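Local coordinates for N-carbamoylsarcosine amidase related protein (Thermoplasma acidophilum, PDB 3EEF) that probably hydrolyses N-carbamoylsarcosine, as a zinc-binding amidase of the isochorismatase-like cysteine hydrolase family, at residues A[3-8]-A[32-37]; A[45-50]-A[79-84]; A[91-96]-A[120-125]; A[100-105]-A[134-139]. One frame throughout, in Å; residues are numbered along the deposited sequence.

Interaction 1: residues A[3-8]-A[32-37]; sequences PALVVV and RKVIET
V34, which meets L5 across this contact through a methyl, also uses its carbonyl: T37 OG1 donates a hydrogen bond to V34 O at 3.0 Å, tilted from the carbonyl plane, and so turns the T37 hydroxyl back onto its own helix. The contact itself is wholly apolar. L5 splits its two branches over the helix. CD1 presses on V34 CG1 at 3.4 Å, which is tight for two methyls, while CD2 settles against the backbone of the next residue, 3.6 Å from I35 CA. What brings the fork of L5 across is its first torsion, with CG anti to the backbone N (chi1 176°). These residues belong to a beta-alpha-beta crossover: strand 3-8 leads through helix 22-40 to strand 45-50, its parallel neighbour in the sheet, and here the helix packs back on the strand that precedes it. The two short axes approach to 9.7 Å at an angle of 145°. I35 does not aim CB straight at the strand, but its long branch bends in (chi1 -68°), and CG1 reaches L5 CD2 at 3.7 Å with the two side chains at roughly a right angle. Further along the strand V7 takes over. Its CG2 lies 4.0 Å from I35 CG1 and only slightly farther from the CD1 methyl, again with the side chains crossing nearly perpendicularly. F38 of the same helix also covers L5, and Y47 of strand 45-50 touches both V7 and I35.

Interaction 2: residues A[45-50]-A[79-84]; sequences VVYVND and IRPSAG. With ZN (zinc ion), chain C.
Strand 45-50 runs down the sheet toward the zinc site, and Y47, its CG anti to the carbonyl carbon (chi1 -65°), sends its ring out to the loop that carries I79 and P81 ahead of strand 86-90. P81 sits over one face of the Y47 ring: its CG lies 4.0 Å from the ring centroid and 12° off the normal, a well-centred CH-pi contact, and P81 CB comes to 3.6 Å from Y47 CE2. At the end of the ring, Y47 OH gives a weak hydrogen bond to I79 O at 2.9 Å. The I79 side chain stands more loosely alongside, its CD1 methyl 4.4 Å from Y47 CE1. R39 of helix 22-40 also packs on the tyrosine, so it joins loop, sheet and helix. A leucine in place of Y47 would probably leave the P81 ring without its flat partner and I79 O without this donor, setting the loop freer to shift. Three residues on, D50 ends the strand, and its OD2 binds the zinc ion at 2.0 Å; H52, E58 and H65 complete the metal site. D50 OD1 faces K90 in a salt bridge. At Y47, with the hydroxyl bond weak, the attachment to P81 is probably carried largely by dispersion and by the CB and CG hydrogens facing the aromatic cloud.

Interaction 3: residues A[91-96]-A[120-125]; sequences HAYSGF and ADICVR
The ring of Y93 carries I122 on one face: the CG2 methyl stands 3.4 Å above its plane, displaced toward the rim, in a CH-pi contact. C123 SG comes in obliquely, 5.3 Å from the centroid and 68° off the normal, a sulfur-aromatic approach. All this happens at the start of helix 123-133, where I122 holds the N-cap position, against the loop that leaves strand 86-90. The methyl of I122 is on the ring because CG2, not the longer branch, lies beside the carbonyl carbon (chi1 -55° for CG1); the nearest ring atom is Y93 CD1. C123 CB meanwhile rests on the backbone of the loop, 3.4 Å from Y93 O, the carbonyl that accepts a hydrogen bond from K90 NZ. With D9 touching C123 as well, this corner is consistent with the Cys-Asp-Lys site of the family's cysteine hydrolases. The far end of the tyrosine is held elsewhere: Y93 OH bonds to W62 and to V160 O of the second subunit. Along the loop, S94 OG accepts from F96 N at 3.0 Å, forming an ST turn, and lies in the plane of the F96 ring at its edge. On the helix side R125 folds back over the turn that precedes it. D121 O lies over one face of its guanidinium, D121 OD1 makes a salt bridge to R125 NH2 at 3.2 Å, and R125 NE points in the guanidinium plane at A120 O, 2.9 Å away.

Interaction 4: residues A[100-105]-A[134-139]; sequences NLDMIL and RNYRII
Y136 OH donates a hydrogen bond to D102 OD1 at 2.8 Å, and this bond ties the strand side of the contact to helix 101-107. D102 CG lies anti to the backbone N (chi1 -172°), which carries the carboxylate out to the hydroxyl. The tyrosine meets the oxygen on its syn side, 33° out of the carboxylate plane, while OD1 itself lies in the plane of the ring at its edge; carboxylate and ring stand nearly perpendicular. L105, one turn further along the helix, covers a face of the same ring with CD1, 4.0 Å from the centroid in a CH-pi contact. Its CB is also close to the hydroxyl, 3.2 Å from Y136 OH. A phenylalanine in place of Y136 would probably leave D102 OD1 without this donor, take away the atom against L105 CB, and free the ring end from helix 101-107. R134 lays its extended chain beside the acid, with CD 3.8 Å from D102 OD1. Its NE, at 4.5 Å from that oxygen, is too far for a salt bridge, though the charge should still help the carboxylate stay ionised; R134 NH1 bonds instead to D130 O. D102 OD2 has firmer partners in R106 of its own helix and R106 of the fourth subunit. Behind Y136 the backbone helps to place it: N135, with a positive phi of 67°, is the C-prime residue of a Schellman motif, Y136 N bonding to A131 O, that ends helix 123-133 and turns the chain into strand 137-141 of the parallel sheet.

Interactions 1 and 2 share the core of the sheet: L5 O and V46 N, 2.8 Å apart, probably pair strands 3-8 and 45-50, and I35 CD1 touches Y47 OH at 3.6 Å. On the other face of the sheet, V8 CG1 of interaction 1 packs on C123 CB of interaction 3 at 3.6 Å, and A4 CB on L105 CD2 of interaction 4 at 3.8 Å. F96 bridges the last two contacts, its CE1 3.8 Å from L105 CD1. Interactions 2 and 3 converge on the metal: D50 binds it, A92 O is 3.8 Å from D50 OD1, and the Y93 side chain comes within about 5 Å of the zinc ion.

Interaction 1: residues A[3-8]-A[32-37]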
loop_
_atom_site.group_PDB
_atom_site.type_symbol
_atom_site.label_atom_id
_atom_site.label_comp_id
_atom_site.label_asym_id
_atom_site.label_seq_id
_atom_site.Cartn_x
_atom_site.Cartn_y
_atom_site.Cartn_z
ATOM N N PRO A 3 19.529 -1.034 -12.772
ATOM C CA PRO A 3 19.339 -1.674 -11.508
ATOM C C PRO A 3 19.664 -0.796 -10.318
ATOM O O PRO A 3 20.477 0.143 -10.429
ATOM C CB PRO A 3 20.335 -2.814 -11.574
ATOM C CG PRO A 3 21.515 -2.185 -12.289
ATOM C CD PRO A 3 20.918 -1.181 -13.247
ATOM N N ALA A 4 19.048 -1.126 -9.175
ATOM C CA ALA A 4 19.467 -0.577 -7.897
ATOM C C ALA A 4 19.833 -1.704 -6.976
ATOM O O ALA A 4 19.260 -2.800 -7.058
ATOM C CB ALA A 4 18.364 0.248 -7.294
ATOM N N LEU A 5 20.770 -1.436 -6.077
ATOM C CA LEU A 5 21.174 -2.455 -5.115
ATOM C C LEU A 5 20.434 -2.227 -3.795
ATOM O O LEU A 5 20.455 -1.129 -3.256
ATOM C CB LEU A 5 22.684 -2.433 -4.904
ATOM C CG LEU A 5 23.256 -3.378 -3.869
ATOM C CD1 LEU A 5 23.225 -4.871 -4.356
ATOM C CD2 LEU A 5 24.664 -2.891 -3.508
ATOM N N VAL A 6 19.756 -3.269 -3.320
ATOM C CA VAL A 6 19.030 -3.234 -2.060
ATOM C C VAL A 6 19.769 -4.142 -1.097
ATOM O O VAL A 6 19.908 -5.333 -1.368
ATOM C CB VAL A 6 17.546 -3.668 -2.218
ATOM C CG1 VAL A 6 16.822 -3.623 -0.889
ATOM C CG2 VAL A 6 16.841 -2.767 -3.207
ATOM N N VAL A 7 20.280 -3.559 -0.009
ATOM C CA VAL A 7 21.124 -4.267 0.954
ATOM C C VAL A 7 20.316 -4.549 2.203
ATOM O O VAL A 7 20.077 -3.631 3.020
ATOM C CB VAL A 7 22.373 -3.454 1.361
ATOM C CG1 VAL A 7 23.253 -4.316 2.198
ATOM C CG2 VAL A 7 23.181 -2.930 0.129
ATOM N N VAL A 8 19.906 -5.808 2.370
ATOM C CA VAL A 8 18.925 -6.161 3.417
ATOM C C VAL A 8 19.536 -6.577 4.786
ATOM O O VAL A 8 20.232 -7.570 4.858
ATOM C CB VAL A 8 17.964 -7.289 2.928
ATOM C CG1 VAL A 8 16.846 -7.531 3.977
ATOM C CG2 VAL A 8 17.372 -6.939 1.504
ATOM N N ARG A 32 30.419 -6.001 0.377
ATOM C CA ARG A 32 31.290 -4.846 0.162
ATOM C C ARG A 32 31.685 -4.726 -1.306
ATOM O O ARG A 32 31.724 -3.630 -1.851
ATOM C CB ARG A 32 32.551 -4.950 1.036
ATOM C CG ARG A 32 33.605 -3.856 0.770
ATOM C CD ARG A 32 34.745 -3.882 1.804
ATOM N NE ARG A 32 35.504 -5.140 1.742
ATOM C CZ ARG A 32 35.624 -6.040 2.726
ATOM N NH1 ARG A 32 35.054 -5.869 3.925
ATOM N NH2 ARG A 32 36.346 -7.137 2.506
ATOM N N LYS A 33 31.973 -5.863 -1.928
ATOM C CA LYS A 33 32.371 -5.903 -3.335
ATOM C C LYS A 33 31.229 -5.454 -4.232
ATOM O O LYS A 33 31.424 -4.656 -5.137
ATOM C CB LYS A 33 32.805 -7.325 -3.690
ATOM C CG LYS A 33 33.244 -7.546 -5.129
ATOM C CD LYS A 33 33.921 -8.936 -5.258
ATOM C CE LYS A 33 35.075 -8.951 -6.265
ATOM N NZ LYS A 33 35.828 -10.268 -6.261
ATOM N N VAL A 34 30.026 -5.962 -3.961
ATOM C CA VAL A 34 28.842 -5.584 -4.745
ATOM C C VAL A 34 28.510 -4.119 -4.503
ATOM O O VAL A 34 28.312 -3.344 -5.447
ATOM C CB VAL A 34 27.638 -6.459 -4.409
ATOM C CG1 VAL A 34 26.354 -5.923 -5.090
ATOM C CG2 VAL A 34 27.923 -7.907 -4.831
ATOM N N ILE A 35 28.500 -3.721 -3.242
ATOM C CA ILE A 35 28.215 -2.335 -2.928
ATOM C C ILE A 35 29.191 -1.395 -3.660
ATOM O O ILE A 35 28.771 -0.416 -4.292
ATOM C CB ILE A 35 28.255 -2.083 -1.412
ATOM C CG1 ILE A 35 27.078 -2.800 -0.726
ATOM C CG2 ILE A 35 28.161 -0.614 -1.123
ATOM C CD1 ILE A 35 27.195 -2.905 0.813
ATOM N N GLU A 36 30.486 -1.712 -3.579
ATOM C CA GLU A 36 31.549 -0.873 -4.162
ATOM C C GLU A 36 31.384 -0.645 -5.676
ATOM O O GLU A 36 31.493 0.486 -6.142
ATOM C CB GLU A 36 32.941 -1.450 -3.830
ATOM N N THR A 37 31.109 -1.708 -6.428
ATOM C CA THR A 37 30.935 -1.604 -7.878
ATOM C C THR A 37 29.712 -0.725 -8.235
ATOM O O THR A 37 29.749 0.075 -9.169
ATOM C CB THR A 37 30.745 -2.983 -8.532
ATOM O OG1 THR A 37 29.429 -3.446 -8.245
ATOM C CG2 THR A 37 31.745 -4.011 -8.005
#

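Interaction 2: residues A[45-50]-A[79-84]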
loop_
_atom_site.group_PDB
_atom_site.type_symbol
_atom_site.label_atom_id
_atom_site.label_comp_id
_atom_site.label_asym_id
_atom_site.label_seq_id
_atom_site.Cartn_x
_atom_site.Cartn_y
_atom_site.Cartn_z
ATOM N N VAL A 45 22.162 2.782 -4.271
ATOM C CA VAL A 45 22.384 1.781 -3.229
ATOM C C VAL A 45 21.476 2.135 -2.070
ATOM O O VAL A 45 21.506 3.266 -1.584
ATOM C CB VAL A 45 23.812 1.801 -2.761
ATOM C CG1 VAL A 45 23.962 0.963 -1.461
ATOM C CG2 VAL A 45 24.741 1.301 -3.895
ATOM N N VAL A 46 20.650 1.177 -1.653
ATOM C CA VAL A 46 19.672 1.396 -0.610
ATOM C C VAL A 46 19.781 0.347 0.497
ATOM O O VAL A 46 19.589 -0.832 0.256
ATOM C CB VAL A 46 18.242 1.320 -1.193
ATOM C CG1 VAL A 46 17.213 1.590 -0.086
ATOM C CG2 VAL A 46 18.091 2.295 -2.390
ATOM N N TYR A 47 20.068 0.798 1.706
ATOM C CA TYR A 47 20.097 -0.073 2.850
ATOM C C TYR A 47 18.716 -0.067 3.461
ATOM O O TYR A 47 18.152 0.991 3.702
ATOM C CB TYR A 47 21.115 0.411 3.891
ATOM C CG TYR A 47 22.580 0.376 3.458
ATOM C CD1 TYR A 47 23.436 -0.638 3.890
ATOM C CD2 TYR A 47 23.109 1.364 2.639
ATOM C CE1 TYR A 47 24.776 -0.651 3.512
ATOM C CE2 TYR A 47 24.448 1.346 2.246
ATOM C CZ TYR A 47 25.274 0.344 2.686
ATOM O OH TYR A 47 26.605 0.347 2.302
ATOM N N VAL A 48 18.184 -1.265 3.716
ATOM C CA VAL A 48 16.915 -1.426 4.388
ATOM C C VAL A 48 17.165 -2.262 5.667
ATOM O O VAL A 48 17.473 -3.430 5.576
ATOM C CB VAL A 48 15.834 -2.053 3.448
ATOM C CG1 VAL A 48 15.444 -1.106 2.363
ATOM C CG2 VAL A 48 16.348 -3.292 2.777
ATOM N N ASN A 49 17.012 -1.639 6.841
ATOM C CA ASN A 49 17.376 -2.216 8.144
ATOM C C ASN A 49 16.239 -2.254 9.127
ATOM O O ASN A 49 15.571 -1.240 9.370
ATOM C CB ASN A 49 18.467 -1.368 8.769
ATOM C CG ASN A 49 19.582 -1.112 7.815
ATOM O OD1 ASN A 49 20.117 -2.052 7.232
ATOM N ND2 ASN A 49 19.921 0.151 7.609
ATOM N N ASP A 50 16.006 -3.421 9.704
ATOM C CA ASP A 50 15.115 -3.514 10.851
ATOM C C ASP A 50 15.408 -2.405 11.856
ATOM O O ASP A 50 16.568 -2.124 12.165
ATOM C CB ASP A 50 15.219 -4.884 11.515
ATOM C CG ASP A 50 14.303 -5.930 10.861
ATOM O OD1 ASP A 50 13.517 -5.571 9.947
ATOM O OD2 ASP A 50 14.328 -7.099 11.305
ATOM N N ILE A 79 30.739 -2.175 5.913
ATOM C CA ILE A 79 30.047 -1.623 4.724
ATOM C C ILE A 79 29.242 -0.380 5.106
ATOM O O ILE A 79 28.133 -0.178 4.667
ATOM C CB ILE A 79 29.157 -2.689 4.031
ATOM C CG1 ILE A 79 28.139 -3.301 5.017
ATOM C CG2 ILE A 79 30.022 -3.789 3.427
ATOM C CD1 ILE A 79 27.145 -4.213 4.354
ATOM N N ARG A 80 29.829 0.435 5.965
ATOM C CA ARG A 80 29.261 1.688 6.372
ATOM C C ARG A 80 28.702 2.405 5.163
ATOM O O ARG A 80 29.321 2.427 4.095
ATOM C CB ARG A 80 30.348 2.546 7.013
ATOM C CG ARG A 80 29.862 3.482 8.083
ATOM C CD ARG A 80 30.933 4.533 8.463
ATOM N NE ARG A 80 32.309 4.012 8.449
ATOM C CZ ARG A 80 32.923 3.384 9.461
ATOM N NH1 ARG A 80 32.295 3.155 10.616
ATOM N NH2 ARG A 80 34.183 2.970 9.308
ATOM N N PRO A 81 27.517 2.987 5.312
ATOM C CA PRO A 81 26.984 3.677 4.162
ATOM C C PRO A 81 27.725 4.991 3.923
ATOM O O PRO A 81 28.163 5.621 4.886
ATOM C CB PRO A 81 25.518 3.927 4.544
ATOM C CG PRO A 81 25.272 3.058 5.738
ATOM C CD PRO A 81 26.566 2.957 6.428
ATOM N N SER A 82 27.863 5.356 2.644
ATOM C CA SER A 82 28.461 6.614 2.201
ATOM C C SER A 82 27.408 7.652 1.900
ATOM O O SER A 82 26.212 7.376 1.903
ATOM C CB SER A 82 29.251 6.426 0.891
ATOM O OG SER A 82 30.351 5.555 1.044
ATOM N N ALA A 83 27.894 8.861 1.626
ATOM C CA ALA A 83 27.090 9.939 1.070
ATOM C C ALA A 83 26.506 9.474 -0.259
ATOM O O ALA A 83 27.229 8.965 -1.132
ATOM C CB ALA A 83 27.966 11.189 0.856
ATOM N N GLY A 84 25.197 9.634 -0.406
ATOM C CA GLY A 84 24.496 9.239 -1.648
ATOM C C GLY A 84 23.714 7.941 -1.525
ATOM O O GLY A 84 22.664 7.774 -2.166
HETATM ZN ZN ZN C . 12.871 -8.116 12.278
#

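Interaction 3: residues A[91-96]-A[120-125]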
loop_
_atom_site.group_PDB
_atom_site.type_symbol
_atom_site.label_atom_id
_atom_site.label_comp_id
_atom_site.label_asym_id
_atom_site.label_seq_id
_atom_site.Cartn_x
_atom_site.Cartn_y
_atom_site.Cartn_z
ATOM N N HIS A 91 10.070 -2.013 9.553
ATOM C CA HIS A 91 9.435 -2.632 10.716
ATOM C C HIS A 91 8.845 -4.042 10.472
ATOM O O HIS A 91 8.247 -4.614 11.385
ATOM C CB HIS A 91 8.337 -1.695 11.229
ATOM C CG HIS A 91 8.891 -0.475 11.898
ATOM N ND1 HIS A 91 9.150 -0.428 13.253
ATOM C CD2 HIS A 91 9.293 0.719 11.387
ATOM C CE1 HIS A 91 9.668 0.750 13.551
ATOM N NE2 HIS A 91 9.765 1.465 12.437
ATOM N N ALA A 92 9.035 -4.569 9.257
ATOM C CA ALA A 92 8.560 -5.898 8.848
ATOM C C ALA A 92 9.579 -6.530 7.916
ATOM O O ALA A 92 10.616 -5.906 7.552
ATOM C CB ALA A 92 7.179 -5.792 8.153
ATOM N N TYR A 93 9.336 -7.779 7.548
ATOM C CA TYR A 93 10.365 -8.546 6.812
ATOM C C TYR A 93 10.740 -7.867 5.498
ATOM O O TYR A 93 11.933 -7.665 5.222
ATOM C CB TYR A 93 9.901 -9.970 6.535
ATOM C CG TYR A 93 9.609 -10.816 7.771
ATOM C CD1 TYR A 93 10.440 -10.777 8.899
ATOM C CD2 TYR A 93 8.552 -11.712 7.777
ATOM C CE1 TYR A 93 10.182 -11.570 9.991
ATOM C CE2 TYR A 93 8.285 -12.509 8.879
ATOM C CZ TYR A 93 9.101 -12.445 9.972
ATOM O OH TYR A 93 8.789 -13.232 11.064
ATOM N N SER A 94 9.723 -7.521 4.698
ATOM C CA SER A 94 9.947 -6.862 3.423
ATOM C C SER A 94 10.472 -5.439 3.544
ATOM O O SER A 94 9.914 -4.618 4.280
ATOM C CB SER A 94 8.657 -6.808 2.609
ATOM O OG SER A 94 8.891 -6.082 1.413
ATOM N N GLY A 95 11.502 -5.132 2.765
ATOM C CA GLY A 95 12.003 -3.764 2.634
ATOM C C GLY A 95 11.023 -2.744 2.098
ATOM O O GLY A 95 11.273 -1.544 2.200
ATOM N N PHE A 96 9.909 -3.209 1.520
ATOM C CA PHE A 96 8.889 -2.318 0.973
ATOM C C PHE A 96 7.790 -1.955 1.943
ATOM O O PHE A 96 7.188 -0.889 1.802
ATOM C CB PHE A 96 8.203 -2.958 -0.215
ATOM C CG PHE A 96 9.078 -3.101 -1.422
ATOM C CD1 PHE A 96 9.141 -2.086 -2.380
ATOM C CD2 PHE A 96 9.817 -4.254 -1.634
ATOM C CE1 PHE A 96 9.954 -2.218 -3.548
ATOM C CE2 PHE A 96 10.662 -4.388 -2.812
ATOM C CZ PHE A 96 10.716 -3.367 -3.742
ATOM N N ALA A 120 18.221 -15.231 2.997
ATOM C CA ALA A 120 17.520 -15.922 1.917
ATOM C C ALA A 120 16.132 -16.540 2.265
ATOM O O ALA A 120 15.295 -16.796 1.379
ATOM C CB ALA A 120 18.464 -17.024 1.347
ATOM N N ASP A 121 15.913 -16.821 3.536
ATOM C CA ASP A 121 14.670 -17.449 3.983
ATOM C C ASP A 121 13.582 -16.470 4.368
ATOM O O ASP A 121 12.391 -16.765 4.210
ATOM C CB ASP A 121 14.960 -18.309 5.210
ATOM C CG ASP A 121 15.323 -19.697 4.849
ATOM O OD1 ASP A 121 15.574 -19.951 3.646
ATOM O OD2 ASP A 121 15.345 -20.543 5.764
ATOM N N ILE A 122 14.000 -15.348 4.949
ATOM C CA ILE A 122 13.078 -14.394 5.508
ATOM C C ILE A 122 13.162 -13.048 4.762
ATOM O O ILE A 122 12.489 -12.871 3.723
ATOM C CB ILE A 122 13.292 -14.236 7.014
ATOM C CG1 ILE A 122 13.216 -15.605 7.721
ATOM C CG2 ILE A 122 12.254 -13.321 7.597
ATOM C CD1 ILE A 122 13.610 -15.534 9.222
ATOM N N CYS A 123 13.985 -12.113 5.234
ATOM C CA CYS A 123 13.825 -10.732 4.766
ATOM C C CYS A 123 14.189 -10.523 3.283
ATOM O O CYS A 123 13.553 -9.713 2.594
ATOM C CB CYS A 123 14.609 -9.767 5.658
ATOM S SG CYS A 123 14.079 -9.751 7.427
ATOM N N VAL A 124 15.210 -11.215 2.789
ATOM C CA VAL A 124 15.637 -11.069 1.398
ATOM C C VAL A 124 14.525 -11.583 0.491
ATOM O O VAL A 124 14.163 -10.960 -0.502
ATOM C CB VAL A 124 16.985 -11.804 1.097
ATOM C CG1 VAL A 124 17.204 -11.911 -0.397
ATOM C CG2 VAL A 124 18.186 -11.098 1.807
ATOM N N ARG A 125 13.962 -12.707 0.883
ATOM C CA ARG A 125 12.943 -13.364 0.113
ATOM C C ARG A 125 11.647 -12.558 0.069
ATOM O O ARG A 125 10.971 -12.459 -0.980
ATOM C CB ARG A 125 12.697 -14.743 0.718
ATOM C CG ARG A 125 11.775 -15.582 -0.108
ATOM C CD ARG A 125 11.425 -16.876 0.566
ATOM N NE ARG A 125 12.578 -17.747 0.767
ATOM C CZ ARG A 125 12.488 -19.057 0.983
ATOM N NH1 ARG A 125 11.314 -19.675 0.985
ATOM N NH2 ARG A 125 13.591 -19.768 1.135
#

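Interaction 4: residues A[100-105]-A[134-139]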
loop_
_atom_site.group_PDB
_atom_site.type_symbol
_atom_site.label_atom_id
_atom_site.label_comp_id
_atom_site.label_asym_id
_atom_site.label_seq_id
_atom_site.Cartn_x
_atom_site.Cartn_y
_atom_site.Cartn_z
ATOM N N ASN A 100 9.647 3.859 2.116
ATOM C CA ASN A 100 9.633 4.604 0.856
ATOM C C ASN A 100 10.577 3.978 -0.164
ATOM O O ASN A 100 11.100 4.663 -1.070
ATOM C CB ASN A 100 9.964 6.066 1.129
ATOM C CG ASN A 100 11.332 6.253 1.732
ATOM O OD1 ASN A 100 11.753 5.491 2.611
ATOM N ND2 ASN A 100 12.033 7.296 1.272
ATOM N N LEU A 101 10.792 2.664 -0.051
ATOM C CA LEU A 101 11.708 2.007 -0.959
ATOM C C LEU A 101 11.200 2.160 -2.380
ATOM O O LEU A 101 11.963 2.464 -3.276
ATOM C CB LEU A 101 11.897 0.533 -0.607
ATOM C CG LEU A 101 12.761 -0.314 -1.523
ATOM C CD1 LEU A 101 14.164 0.258 -1.638
ATOM C CD2 LEU A 101 12.769 -1.744 -0.979
ATOM N N ASP A 102 9.918 1.944 -2.591
ATOM C CA ASP A 102 9.401 1.952 -3.932
ATOM C C ASP A 102 9.568 3.354 -4.517
ATOM O O ASP A 102 9.901 3.513 -5.678
ATOM C CB ASP A 102 7.950 1.489 -3.947
ATOM C CG ASP A 102 7.428 1.299 -5.350
ATOM O OD1 ASP A 102 8.084 0.569 -6.119
ATOM O OD2 ASP A 102 6.402 1.924 -5.681
HETATM N N MSE A 103 9.387 4.371 -3.693
HETATM C CA MSE A 103 9.538 5.741 -4.160
HETATM C C MSE A 103 10.925 5.986 -4.746
HETATM O O MSE A 103 11.065 6.555 -5.834
HETATM C CB MSE A 103 9.302 6.714 -3.013
HETATM C CG MSE A 103 7.887 6.737 -2.504
HETATM SE SE MSE A 103 7.537 8.228 -1.248
HETATM C CE MSE A 103 7.832 9.743 -2.550
ATOM N N ILE A 104 11.934 5.526 -4.035
ATOM C CA ILE A 104 13.318 5.779 -4.403
ATOM C C ILE A 104 13.631 5.073 -5.715
ATOM O O ILE A 104 14.310 5.645 -6.592
ATOM C CB ILE A 104 14.279 5.236 -3.367
ATOM C CG1 ILE A 104 14.145 6.016 -2.077
ATOM C CG2 ILE A 104 15.751 5.299 -3.860
ATOM C CD1 ILE A 104 14.685 5.231 -0.858
ATOM N N LEU A 105 13.153 3.822 -5.821
ATOM C CA LEU A 105 13.332 3.034 -7.044
ATOM C C LEU A 105 12.621 3.695 -8.229
ATOM O O LEU A 105 13.133 3.750 -9.327
ATOM C CB LEU A 105 12.790 1.616 -6.837
ATOM C CG LEU A 105 13.406 0.763 -5.724
ATOM C CD1 LEU A 105 12.743 -0.654 -5.673
ATOM C CD2 LEU A 105 14.888 0.688 -5.927
ATOM N N ARG A 134 5.486 -5.501 -7.714
ATOM C CA ARG A 134 5.666 -4.167 -8.261
ATOM C C ARG A 134 6.433 -4.186 -9.602
ATOM O O ARG A 134 6.973 -3.168 -10.004
ATOM C CB ARG A 134 6.427 -3.314 -7.239
ATOM C CG ARG A 134 5.599 -2.926 -6.053
ATOM C CD ARG A 134 6.438 -2.578 -4.851
ATOM N NE ARG A 134 5.548 -2.287 -3.750
ATOM C CZ ARG A 134 4.962 -3.188 -2.976
ATOM N NH1 ARG A 134 5.186 -4.487 -3.132
ATOM N NH2 ARG A 134 4.121 -2.777 -2.040
ATOM N N ASN A 135 6.511 -5.344 -10.264
ATOM C CA ASN A 135 7.006 -5.448 -11.638
ATOM C C ASN A 135 8.488 -5.125 -11.854
ATOM O O ASN A 135 8.895 -4.825 -12.971
ATOM C CB ASN A 135 6.147 -4.561 -12.569
ATOM C CG ASN A 135 6.069 -5.087 -14.019
ATOM O OD1 ASN A 135 5.930 -6.297 -14.269
ATOM N ND2 ASN A 135 6.127 -4.159 -14.980
ATOM N N TYR A 136 9.293 -5.193 -10.804
ATOM C CA TYR A 136 10.742 -5.207 -10.933
ATOM C C TYR A 136 11.230 -6.575 -11.392
ATOM O O TYR A 136 10.613 -7.600 -11.080
ATOM C CB TYR A 136 11.401 -4.878 -9.592
ATOM C CG TYR A 136 11.073 -3.489 -9.137
ATOM C CD1 TYR A 136 11.717 -2.394 -9.705
ATOM C CD2 TYR A 136 10.078 -3.258 -8.208
ATOM C CE1 TYR A 136 11.404 -1.107 -9.332
ATOM C CE2 TYR A 136 9.735 -1.957 -7.837
ATOM C CZ TYR A 136 10.408 -0.892 -8.397
ATOM O OH TYR A 136 10.097 0.393 -8.041
ATOM N N ARG A 137 12.337 -6.597 -12.129
ATOM C CA ARG A 137 13.107 -7.845 -12.297
ATOM C C ARG A 137 14.014 -7.997 -11.095
ATOM O O ARG A 137 14.349 -7.007 -10.421
ATOM C CB ARG A 137 13.953 -7.850 -13.569
ATOM C CG ARG A 137 13.147 -7.772 -14.868
ATOM C CD ARG A 137 12.323 -9.049 -15.152
ATOM N NE ARG A 137 13.112 -10.292 -15.081
ATOM C CZ ARG A 137 14.087 -10.663 -15.934
ATOM N NH1 ARG A 137 14.442 -9.888 -16.962
ATOM N NH2 ARG A 137 14.722 -11.835 -15.759
ATOM N N ILE A 138 14.400 -9.248 -10.819
ATOM C CA ILE A 138 15.106 -9.572 -9.602
ATOM C C ILE A 138 16.403 -10.331 -9.852
ATOM O O ILE A 138 16.412 -11.320 -10.581
ATOM C CB ILE A 138 14.234 -10.425 -8.654
ATOM C CG1 ILE A 138 12.918 -9.677 -8.297
ATOM C CG2 ILE A 138 15.051 -10.792 -7.381
ATOM C CD1 ILE A 138 11.725 -10.552 -7.761
ATOM N N ILE A 139 17.475 -9.884 -9.198
ATOM C CA ILE A 139 18.751 -10.547 -9.209
ATOM C C ILE A 139 19.154 -10.711 -7.766
ATOM O O ILE A 139 18.970 -9.792 -6.968
ATOM C CB ILE A 139 19.835 -9.667 -9.936
ATOM C CG1 ILE A 139 19.447 -9.468 -11.413
ATOM C CG2 ILE A 139 21.254 -10.263 -9.791
ATOM C CD1 ILE A 139 20.392 -8.519 -12.180
#